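Local coordinates for nitrate regulatory protein (PDB 4AKK), which senses nitrate and nitrite and binds the terminator in the nasF leader RNA, causing transcription antitermination that switches on the nasFEDCBA operon, at residues A68-L73 and R161-L166; N168-L173 and A188-M193; E197-E202 and T287-Q292; E251-S256 and E291-V296. All blocks are in the same frame, centred on the assembly; numbering follows the deposited sequence.

How the contacts relate
All four contacts lie within the NIT nitrate- and nitrite-sensing region and join its helices pairwise. Contacts 1, 2 and 3 follow one another along the chain; contact 4 ends on the same part of helix 277-312 as contact 3, sharing E291 and Q292, with centres about 9 Å apart. Helix 180-212 serves contacts 2 and 3, whose centres are about 17 Å apart. Contact 1 pairs helix 56-85 with helix 152-167, and the short helix 169-173 of contact 2 follows directly. H71 of contact 1 makes a weak hydrogen bond to E291, and F192 of contact 2 packs on L293 and V296 of contact 4. Together they join helices of the nitrate-sensing region into one packed unit.

Contact 1: A68-L73 and R161-L166; sequences ALVHML and RIIRHL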
# COMPACT_ATOMS: atom_id res chain seq x y z
N ALA A 68 -4.54 -7.61 -24.67
CA ALA A 68 -5.05 -8.47 -25.73
C ALA A 68 -4.49 -9.88 -25.60
O ALA A 68 -5.22 -10.87 -25.77
CB ALA A 68 -4.72 -7.89 -27.11
N LEU A 69 -3.20 -9.98 -25.32
CA LEU A 69 -2.56 -11.27 -25.12
C LEU A 69 -3.19 -12.01 -23.93
O LEU A 69 -3.48 -13.19 -24.01
CB LEU A 69 -1.06 -11.10 -24.91
CG LEU A 69 -0.24 -12.36 -24.62
CD1 LEU A 69 -0.39 -13.38 -25.74
CD2 LEU A 69 1.22 -12.03 -24.39
N VAL A 70 -3.41 -11.28 -22.85
CA VAL A 70 -4.00 -11.86 -21.65
C VAL A 70 -5.39 -12.37 -21.99
O VAL A 70 -5.79 -13.45 -21.55
CB VAL A 70 -4.05 -10.84 -20.48
CG1 VAL A 70 -5.07 -11.25 -19.42
CG2 VAL A 70 -2.66 -10.67 -19.87
N HIS A 71 -6.13 -11.62 -22.79
CA HIS A 71 -7.48 -12.02 -23.15
C HIS A 71 -7.49 -13.33 -23.95
O HIS A 71 -8.27 -14.25 -23.65
CB HIS A 71 -8.22 -10.91 -23.90
CG HIS A 71 -9.62 -11.29 -24.29
ND1 HIS A 71 -10.66 -11.31 -23.38
CD2 HIS A 71 -10.13 -11.71 -25.47
CE1 HIS A 71 -11.76 -11.71 -23.99
NE2 HIS A 71 -11.47 -11.96 -25.26
N MET A 72 -6.63 -13.42 -24.96
CA MET A 72 -6.52 -14.64 -25.74
C MET A 72 -6.09 -15.83 -24.87
O MET A 72 -6.59 -16.94 -25.03
CB MET A 72 -5.55 -14.46 -26.92
CG MET A 72 -5.98 -13.44 -28.00
SD MET A 72 -7.75 -13.23 -28.44
CE MET A 72 -8.48 -14.85 -28.27
N LEU A 73 -5.15 -15.58 -23.96
CA LEU A 73 -4.69 -16.63 -23.03
C LEU A 73 -5.84 -17.10 -22.13
O LEU A 73 -5.94 -18.28 -21.81
CB LEU A 73 -3.51 -16.14 -22.19
CG LEU A 73 -2.18 -16.07 -22.94
CD1 LEU A 73 -1.19 -15.23 -22.17
CD2 LEU A 73 -1.63 -17.47 -23.20
N ARG A 161 -0.55 -18.60 -14.38
CA ARG A 161 0.77 -18.09 -14.02
C ARG A 161 1.38 -17.21 -15.12
O ARG A 161 1.95 -16.16 -14.84
CB ARG A 161 1.71 -19.23 -13.67
CG ARG A 161 3.16 -18.79 -13.53
CD ARG A 161 4.05 -19.92 -13.04
NE ARG A 161 4.13 -21.01 -14.01
CZ ARG A 161 4.91 -22.08 -13.87
NH1 ARG A 161 5.68 -22.20 -12.80
NH2 ARG A 161 4.91 -23.02 -14.81
N ILE A 162 1.25 -17.65 -16.37
CA ILE A 162 1.69 -16.83 -17.50
C ILE A 162 0.95 -15.50 -17.50
O ILE A 162 1.54 -14.43 -17.67
CB ILE A 162 1.45 -17.55 -18.83
CG1 ILE A 162 2.37 -18.77 -18.95
CG2 ILE A 162 1.69 -16.60 -20.01
CD1 ILE A 162 2.08 -19.65 -20.14
N ILE A 163 -0.35 -15.58 -17.29
CA ILE A 163 -1.21 -14.40 -17.23
C ILE A 163 -0.83 -13.41 -16.13
O ILE A 163 -0.81 -12.19 -16.35
CB ILE A 163 -2.71 -14.82 -17.11
CG1 ILE A 163 -3.19 -15.41 -18.44
CG2 ILE A 163 -3.56 -13.60 -16.73
CD1 ILE A 163 -4.51 -16.19 -18.37
N ARG A 164 -0.54 -13.93 -14.94
CA ARG A 164 -0.21 -13.07 -13.81
C ARG A 164 1.08 -12.26 -14.01
O ARG A 164 1.15 -11.09 -13.63
CB ARG A 164 -0.11 -13.91 -12.53
CG ARG A 164 0.48 -13.16 -11.33
CD ARG A 164 0.30 -13.95 -10.05
NE ARG A 164 0.80 -15.31 -10.20
CZ ARG A 164 2.05 -15.68 -9.92
NH1 ARG A 164 2.92 -14.79 -9.44
NH2 ARG A 164 2.41 -16.95 -10.09
N HIS A 165 2.10 -12.89 -14.58
CA HIS A 165 3.34 -12.18 -14.87
C HIS A 165 3.19 -11.15 -15.98
O HIS A 165 3.88 -10.13 -15.98
CB HIS A 165 4.46 -13.16 -15.19
CG HIS A 165 4.84 -14.02 -14.03
ND1 HIS A 165 5.20 -13.69 -12.77
CD2 HIS A 165 4.83 -15.40 -14.08
CE1 HIS A 165 5.42 -14.86 -12.09
NE2 HIS A 165 5.19 -15.88 -12.91
N LEU A 166 2.28 -11.39 -16.90
CA LEU A 166 2.01 -10.43 -17.97
C LEU A 166 1.34 -9.22 -17.36
O LEU A 166 1.74 -8.09 -17.63
CB LEU A 166 1.12 -11.04 -19.05
CG LEU A 166 1.86 -11.98 -20.00
CD1 LEU A 166 0.87 -12.75 -20.86
CD2 LEU A 166 2.85 -11.20 -20.86
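L166 of helix 152-167 pushes a single methyl, CD1, between two leucines of helix 56-85. L166 CD1 lies 3.5 Å from L73 CD1, tighter than ordinary van der Waals contact, and 3.6 Å from L69 CD2. L166 crosses both leucines at about a right angle, and methyl meets methyl. The helices run antiparallel (166°), with local axes 10.0 Å apart, and V70 stands closest to I163 along the backbones. Contact is easier there: V70 CG1 rests on I163 CG2 at 3.9 Å, while V70 CG2 slides past L166 CB. I163 CG1, turned anti to its carbonyl carbon (chi1 -71°), instead reaches L73 CB at 3.8 Å. I162 adds its CG2 against L73 CD1.

The more accessible residues sit off this seam: R161 and R164 are partly exposed, as is M72, which leans on helix 92-117. H71 and H165 are buried but turned to other helices, H71 ND1 hydrogen-bonded to K196 and H165 lying against the ring of Y134. All six touching residues are buried aliphatics. The two helices are therefore held here by shape fit and exclusion of water, with no hydrogen bond between these two segments.

Contact 2: N168-L173 and A188-M193; sequences NIVPQL and ALYSFM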
# COMPACT_ATOMS: atom_id res chain seq x y z
N ASN A 168 1.47 -8.23 -14.25
CA ASN A 168 2.39 -7.54 -13.35
C ASN A 168 3.27 -6.53 -14.07
O ASN A 168 3.90 -5.69 -13.44
CB ASN A 168 3.29 -8.53 -12.58
CG ASN A 168 2.52 -9.37 -11.56
OD1 ASN A 168 1.39 -9.06 -11.20
ND2 ASN A 168 3.15 -10.45 -11.09
N ILE A 169 3.34 -6.61 -15.40
CA ILE A 169 4.08 -5.60 -16.12
C ILE A 169 3.38 -4.24 -16.01
O ILE A 169 4.03 -3.21 -15.92
CB ILE A 169 4.27 -5.94 -17.60
CG1 ILE A 169 5.11 -7.21 -17.76
CG2 ILE A 169 4.88 -4.75 -18.34
CD1 ILE A 169 5.16 -7.74 -19.19
N VAL A 170 2.05 -4.26 -16.02
CA VAL A 170 1.26 -3.03 -16.16
C VAL A 170 1.47 -1.96 -15.08
O VAL A 170 1.75 -0.81 -15.41
CB VAL A 170 -0.24 -3.33 -16.30
CG1 VAL A 170 -1.04 -2.04 -16.40
CG2 VAL A 170 -0.49 -4.19 -17.53
N PRO A 171 1.34 -2.33 -13.79
CA PRO A 171 1.56 -1.36 -12.72
C PRO A 171 2.99 -0.83 -12.74
O PRO A 171 3.25 0.32 -12.38
CB PRO A 171 1.34 -2.18 -11.44
CG PRO A 171 0.58 -3.40 -11.88
CD PRO A 171 1.04 -3.68 -13.27
N GLN A 172 3.92 -1.67 -13.16
CA GLN A 172 5.32 -1.26 -13.24
C GLN A 172 5.48 -0.19 -14.31
O GLN A 172 6.36 0.66 -14.23
CB GLN A 172 6.21 -2.45 -13.57
CG GLN A 172 7.65 -2.21 -13.20
CD GLN A 172 7.82 -2.16 -11.71
OE1 GLN A 172 7.35 -3.06 -11.00
NE2 GLN A 172 8.47 -1.12 -11.21
N LEU A 173 4.62 -0.25 -15.32
CA LEU A 173 4.60 0.76 -16.38
C LEU A 173 4.47 2.18 -15.83
O LEU A 173 5.00 3.11 -16.41
CB LEU A 173 3.48 0.48 -17.38
CG LEU A 173 3.80 -0.54 -18.47
CD1 LEU A 173 2.71 -0.54 -19.53
CD2 LEU A 173 5.15 -0.25 -19.08
N ALA A 188 -6.59 2.37 -13.28
CA ALA A 188 -7.99 2.00 -13.52
C ALA A 188 -8.09 0.80 -14.46
O ALA A 188 -8.86 -0.13 -14.22
CB ALA A 188 -8.77 3.19 -14.10
N LEU A 189 -7.30 0.82 -15.54
CA LEU A 189 -7.24 -0.29 -16.48
C LEU A 189 -6.71 -1.57 -15.82
O LEU A 189 -7.32 -2.64 -15.95
CB LEU A 189 -6.36 0.08 -17.68
CG LEU A 189 -6.04 -1.07 -18.64
CD1 LEU A 189 -7.31 -1.57 -19.31
CD2 LEU A 189 -5.00 -0.65 -19.69
N TYR A 190 -5.58 -1.45 -15.13
CA TYR A 190 -4.99 -2.58 -14.43
C TYR A 190 -6.00 -3.17 -13.45
O TYR A 190 -6.16 -4.38 -13.36
CB TYR A 190 -3.72 -2.17 -13.68
CG TYR A 190 -3.23 -3.23 -12.74
CD1 TYR A 190 -2.72 -4.43 -13.22
CD2 TYR A 190 -3.28 -3.06 -11.36
CE1 TYR A 190 -2.28 -5.42 -12.38
CE2 TYR A 190 -2.84 -4.04 -10.50
CZ TYR A 190 -2.34 -5.23 -11.02
OH TYR A 190 -1.90 -6.22 -10.18
N SER A 191 -6.67 -2.30 -12.69
CA SER A 191 -7.68 -2.76 -11.75
C SER A 191 -8.71 -3.59 -12.49
O SER A 191 -9.09 -4.66 -12.04
CB SER A 191 -8.38 -1.60 -11.06
OG SER A 191 -7.45 -0.78 -10.37
N PHE A 192 -9.18 -3.07 -13.62
CA PHE A 192 -10.20 -3.75 -14.39
C PHE A 192 -9.67 -5.08 -14.94
O PHE A 192 -10.35 -6.10 -14.87
CB PHE A 192 -10.68 -2.84 -15.53
CG PHE A 192 -11.87 -3.38 -16.27
CD1 PHE A 192 -11.71 -4.30 -17.29
CD2 PHE A 192 -13.15 -2.96 -15.94
CE1 PHE A 192 -12.80 -4.80 -17.97
CE2 PHE A 192 -14.25 -3.46 -16.61
CZ PHE A 192 -14.07 -4.38 -17.63
N MET A 193 -8.46 -5.05 -15.50
CA MET A 193 -7.86 -6.24 -16.09
C MET A 193 -7.75 -7.33 -15.02
O MET A 193 -7.97 -8.51 -15.28
CB MET A 193 -6.46 -5.93 -16.66
CG MET A 193 -6.45 -5.24 -18.04
SD MET A 193 -4.80 -4.68 -18.58
CE MET A 193 -4.06 -6.23 -19.03
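Y190 and P171 form a CH-pi contact within an antiparallel helix pair (168°), in which the short, weakly bonded helix 169-173 lies alongside helix 180-212, with local axes 9.8 Å apart. Y190 can be followed outward from its backbone. Y190 CB meets V170 CG1 at 3.8 Å. Y190 CG lies anti to the backbone N (chi1 169°), and from there on the whole ring, CG, CD2 and CE2 included, lies under P171 CG. Y190 CD1 meets both P171 CG and P171 CD, with V170 CB approaching it obliquely at 4.1 Å. Y190 CE1 lies 3.5 Å from P171 CG and CZ only slightly farther, because P171 CG stands over the middle of the Y190 ring, 3.5 Å from its centroid and 9° off the normal.

At the tip, Y190 OH still lies near P171 CG and is hydrogen-bonded to Q351 NE2 of helix 341-358. The same Q351 NE2 is also hydrogen-bonded to N168 OD1, so one glutamine joins the polar ends of both segments, although N168 OD1 and Y190 OH themselves stay 4.5 Å apart. Helix 341-358 also supplies L350, which packs on Y190. Beyond V170, M193 leans toward I66 of helix 56-85, and M193 CE makes a loose contact with V170 CG2 at 4.4 Å.

Contact 3: E197-E202 and T287-Q292; sequences ELAGQE and TQRLEQ
E202 OE1 is gripped by two donors: R289 NH1 from across the contact and Q230 NE2 of helix 217-240. R289 NH1 to E202 OE1 is a salt bridge of 2.9 Å, with an almost straight N-H...O angle of 166°. OE1 lies at the edge of the guanidinium, in its plane, but NH1 comes to OE1 from well above the carboxylate plane, and the two groups are turned 66° apart. Both side chains are drawn out to reach each other: R289 has CG anti to the backbone N (chi1 -178°) and stays extended as far as NE, and E202 is extended beyond CG. The other oxygen, E202 OE2, makes a salt bridge with R263. R289 is shared as well, with NH2 bonded to Q230 OE1 and NH1 to Q286 OE1.

Beneath the ion pair the helices pack plainly. A199 CB lies over one face of the guanidinium, 3.7 Å above its plane and offset toward the rim, and it also touches L290 CD2 at 3.8 Å. That same methyl comes equally near G200 N, while L290 CD1 rests against G200 CA. The local axes of helices 180-212 and 277-312 run antiparallel, 10.2 Å apart, with G200 CA and L290 CA 7.2 Å from each other.

E202 is thus a buried carboxylate bonded to two arginines and Q230, with a weak bond from Q286, a setting that would favour its charged form. Through it, directed polar bonds join helices 180-212, 217-240, 257-267 and 277-312.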
# COMPACT_ATOMS: atom_id res chain seq x y z
N GLU A 197 -9.43 -10.96 -14.77
CA GLU A 197 -8.63 -12.18 -14.64
C GLU A 197 -9.19 -13.10 -13.54
O GLU A 197 -9.28 -14.32 -13.71
CB GLU A 197 -7.17 -11.84 -14.34
CG GLU A 197 -6.36 -13.02 -13.77
CD GLU A 197 -6.37 -14.27 -14.67
OE1 GLU A 197 -6.93 -14.21 -15.79
OE2 GLU A 197 -5.82 -15.33 -14.25
N LEU A 198 -9.55 -12.50 -12.42
CA LEU A 198 -10.09 -13.24 -11.29
C LEU A 198 -11.48 -13.78 -11.61
O LEU A 198 -11.86 -14.83 -11.11
CB LEU A 198 -10.15 -12.35 -10.04
CG LEU A 198 -8.79 -11.91 -9.46
CD1 LEU A 198 -8.97 -11.19 -8.13
CD2 LEU A 198 -7.85 -13.08 -9.28
N ALA A 199 -12.24 -13.05 -12.43
CA ALA A 199 -13.51 -13.58 -12.94
C ALA A 199 -13.24 -14.82 -13.79
O ALA A 199 -13.96 -15.81 -13.69
CB ALA A 199 -14.27 -12.52 -13.74
N GLY A 200 -12.21 -14.76 -14.63
CA GLY A 200 -11.76 -15.90 -15.39
C GLY A 200 -11.33 -17.09 -14.53
O GLY A 200 -11.60 -18.22 -14.88
N GLN A 201 -10.65 -16.83 -13.42
CA GLN A 201 -10.32 -17.91 -12.49
C GLN A 201 -11.57 -18.47 -11.80
O GLN A 201 -11.65 -19.67 -11.56
CB GLN A 201 -9.26 -17.47 -11.47
CG GLN A 201 -7.93 -17.16 -12.13
CD GLN A 201 -6.89 -16.70 -11.15
OE1 GLN A 201 -7.01 -16.93 -9.95
NE2 GLN A 201 -5.85 -16.03 -11.66
N GLU A 202 -12.52 -17.59 -11.47
CA GLU A 202 -13.85 -18.05 -11.02
C GLU A 202 -14.50 -19.03 -12.01
O GLU A 202 -15.07 -20.05 -11.61
CB GLU A 202 -14.79 -16.86 -10.81
CG GLU A 202 -16.20 -17.25 -10.33
CD GLU A 202 -17.19 -16.08 -10.39
OE1 GLU A 202 -16.73 -14.92 -10.51
OE2 GLU A 202 -18.42 -16.33 -10.33
N THR A 287 -18.54 -17.21 -19.72
CA THR A 287 -17.88 -16.77 -20.94
C THR A 287 -18.57 -15.54 -21.56
O THR A 287 -17.90 -14.67 -22.12
CB THR A 287 -17.81 -17.89 -21.96
OG1 THR A 287 -17.14 -19.01 -21.37
CG2 THR A 287 -17.07 -17.44 -23.22
N GLN A 288 -19.89 -15.46 -21.45
CA GLN A 288 -20.61 -14.30 -21.97
C GLN A 288 -20.30 -13.08 -21.11
O GLN A 288 -20.13 -11.95 -21.60
CB GLN A 288 -22.12 -14.54 -21.98
CG GLN A 288 -22.92 -13.26 -22.30
CD GLN A 288 -24.39 -13.53 -22.63
OE1 GLN A 288 -24.80 -13.45 -23.78
NE2 GLN A 288 -25.17 -13.86 -21.60
N ARG A 289 -20.22 -13.33 -19.81
CA ARG A 289 -19.83 -12.32 -18.84
C ARG A 289 -18.45 -11.75 -19.15
O ARG A 289 -18.25 -10.55 -19.11
CB ARG A 289 -19.84 -12.92 -17.45
CG ARG A 289 -19.50 -11.96 -16.34
CD ARG A 289 -19.25 -12.73 -15.07
NE ARG A 289 -18.82 -11.88 -13.97
CZ ARG A 289 -18.16 -12.33 -12.91
NH1 ARG A 289 -17.83 -13.62 -12.83
NH2 ARG A 289 -17.82 -11.49 -11.93
N LEU A 290 -17.50 -12.62 -19.46
CA LEU A 290 -16.14 -12.17 -19.76
C LEU A 290 -16.04 -11.42 -21.09
O LEU A 290 -15.27 -10.47 -21.22
CB LEU A 290 -15.16 -13.35 -19.73
CG LEU A 290 -14.92 -13.96 -18.34
CD1 LEU A 290 -14.42 -15.40 -18.45
CD2 LEU A 290 -13.94 -13.11 -17.53
N GLU A 291 -16.82 -11.84 -22.08
CA GLU A 291 -16.88 -11.09 -23.34
C GLU A 291 -17.49 -9.69 -23.15
O GLU A 291 -17.06 -8.72 -23.79
CB GLU A 291 -17.61 -11.87 -24.44
CG GLU A 291 -16.75 -12.98 -25.05
CD GLU A 291 -15.41 -12.48 -25.61
OE1 GLU A 291 -15.39 -11.48 -26.37
OE2 GLU A 291 -14.38 -13.09 -25.30
N GLN A 292 -18.47 -9.57 -22.26
CA GLN A 292 -18.98 -8.24 -21.92
C GLN A 292 -17.89 -7.39 -21.26
O GLN A 292 -17.73 -6.21 -21.59
CB GLN A 292 -20.21 -8.33 -21.02
CG GLN A 292 -21.42 -8.94 -21.70
CD GLN A 292 -21.85 -8.15 -22.92
OE1 GLN A 292 -21.69 -8.59 -24.06
NE2 GLN A 292 -22.38 -6.95 -22.69

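Contact 4: E251-S256 and E291-V296; sequences EQCQAS and EQLRGV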
# COMPACT_ATOMS: atom_id res chain seq x y z
N GLU A 251 -23.91 -0.43 -17.55
CA GLU A 251 -24.91 -0.83 -18.53
C GLU A 251 -24.57 -2.17 -19.20
O GLU A 251 -25.43 -3.04 -19.34
CB GLU A 251 -25.08 0.26 -19.59
CG GLU A 251 -25.44 1.64 -19.00
CD GLU A 251 -25.49 2.75 -20.05
OE1 GLU A 251 -24.58 2.80 -20.92
OE2 GLU A 251 -26.43 3.57 -20.01
N GLN A 252 -23.31 -2.34 -19.60
CA GLN A 252 -22.88 -3.53 -20.35
C GLN A 252 -22.59 -4.77 -19.50
O GLN A 252 -22.67 -5.89 -19.98
CB GLN A 252 -21.64 -3.21 -21.19
CG GLN A 252 -21.87 -2.24 -22.33
CD GLN A 252 -22.48 -2.90 -23.55
OE1 GLN A 252 -21.83 -3.69 -24.23
NE2 GLN A 252 -23.74 -2.58 -23.83
N CYS A 253 -22.24 -4.57 -18.23
CA CYS A 253 -21.75 -5.69 -17.42
C CYS A 253 -22.58 -5.91 -16.17
O CYS A 253 -22.04 -6.12 -15.09
CB CYS A 253 -20.30 -5.46 -17.04
SG CYS A 253 -19.21 -5.19 -18.45
N GLN A 254 -23.90 -5.86 -16.33
CA GLN A 254 -24.82 -6.04 -15.21
C GLN A 254 -24.70 -7.43 -14.59
O GLN A 254 -24.30 -8.39 -15.25
CB GLN A 254 -26.25 -5.78 -15.68
CG GLN A 254 -26.40 -4.45 -16.41
CD GLN A 254 -27.81 -4.21 -16.91
OE1 GLN A 254 -28.79 -4.58 -16.26
NE2 GLN A 254 -27.92 -3.60 -18.09
N ALA A 255 -25.04 -7.51 -13.31
CA ALA A 255 -24.99 -8.77 -12.58
C ALA A 255 -25.84 -9.85 -13.27
O ALA A 255 -26.86 -9.55 -13.88
CB ALA A 255 -25.46 -8.57 -11.14
N SER A 256 -25.39 -11.10 -13.16
CA SER A 256 -26.09 -12.24 -13.75
C SER A 256 -26.79 -13.06 -12.68
O SER A 256 -26.14 -13.57 -11.76
CB SER A 256 -25.12 -13.15 -14.51
OG SER A 256 -25.69 -14.43 -14.72
N GLU A 291 -16.82 -11.84 -22.08
CA GLU A 291 -16.88 -11.09 -23.34
C GLU A 291 -17.49 -9.69 -23.15
O GLU A 291 -17.06 -8.72 -23.79
CB GLU A 291 -17.61 -11.87 -24.44
CG GLU A 291 -16.75 -12.98 -25.05
CD GLU A 291 -15.41 -12.48 -25.61
OE1 GLU A 291 -15.39 -11.48 -26.37
OE2 GLU A 291 -14.38 -13.09 -25.30
N GLN A 292 -18.47 -9.57 -22.26
CA GLN A 292 -18.98 -8.24 -21.92
C GLN A 292 -17.89 -7.39 -21.26
O GLN A 292 -17.73 -6.21 -21.59
CB GLN A 292 -20.21 -8.33 -21.02
CG GLN A 292 -21.42 -8.94 -21.70
CD GLN A 292 -21.85 -8.15 -22.92
OE1 GLN A 292 -21.69 -8.59 -24.06
NE2 GLN A 292 -22.38 -6.95 -22.69
N LEU A 293 -17.13 -7.98 -20.33
CA LEU A 293 -16.05 -7.24 -19.69
C LEU A 293 -15.02 -6.83 -20.73
O LEU A 293 -14.50 -5.72 -20.69
CB LEU A 293 -15.39 -8.08 -18.60
CG LEU A 293 -16.23 -8.39 -17.35
CD1 LEU A 293 -15.61 -9.55 -16.58
CD2 LEU A 293 -16.40 -7.16 -16.46
N ARG A 294 -14.72 -7.73 -21.67
CA ARG A 294 -13.74 -7.45 -22.72
C ARG A 294 -14.15 -6.22 -23.54
O ARG A 294 -13.31 -5.38 -23.86
CB ARG A 294 -13.56 -8.67 -23.64
CG ARG A 294 -12.57 -8.44 -24.79
CD ARG A 294 -11.20 -7.98 -24.29
NE ARG A 294 -10.26 -7.69 -25.38
CZ ARG A 294 -9.07 -7.13 -25.20
NH1 ARG A 294 -8.67 -6.81 -23.98
NH2 ARG A 294 -8.27 -6.89 -26.24
N GLY A 295 -15.44 -6.10 -23.85
CA GLY A 295 -15.94 -4.95 -24.59
C GLY A 295 -15.57 -3.66 -23.90
O GLY A 295 -15.03 -2.74 -24.52
N VAL A 296 -15.84 -3.59 -22.60
CA VAL A 296 -15.49 -2.42 -21.83
C VAL A 296 -13.98 -2.20 -21.77
O VAL A 296 -13.50 -1.07 -21.89
CB VAL A 296 -16.06 -2.49 -20.41
CG1 VAL A 296 -15.50 -1.37 -19.58
CG2 VAL A 296 -17.58 -2.41 -20.44
O HOH W 1 -19.43 -4.90 -23.57
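The side chains of Q252 and Q292 cross at about a right angle, with their carboxamide planes turned 51° against each other, where the C-terminus of helix 243-252 packs on the flank of the long helix 277-312 in the all-helical NIT region. Q292 carries the bond. Q292 NE2 donates to Q252 O at 2.9 Å, almost perfectly straight (176°), and that oxygen lies in the plane of the Q292 amide. From the acceptor's side, the donor is tilted 19° out of the carbonyl plane. The Q292 chain bends at chi2, which carries CD toward the neighbouring segment. Q252 OE1 is 3.6 Å from Q292 NE2 and is linked instead through a water, which donates to OE1 and to Q292 O. The exposed Q252 is thus tied both by its own main chain and by its side chain.

C253 is the first residue to leave helical backbone angles. There the chain turns into the loop that leads to helix 257-267, whose N-cap is S256, with OG bonded to I259 N. Q254 NE2 reaches back to E251 O at 2.8 Å. On the more buried side of the contact, C253 SG lies against helix 277-312, where L293 and V296 also pack on F192. C253 SG touches L293 CD2 at 4.0 Å and V296 CG2 at 3.8 Å, and stands 3.6 Å from Q292 O, the same carbonyl oxygen that receives the bridging water.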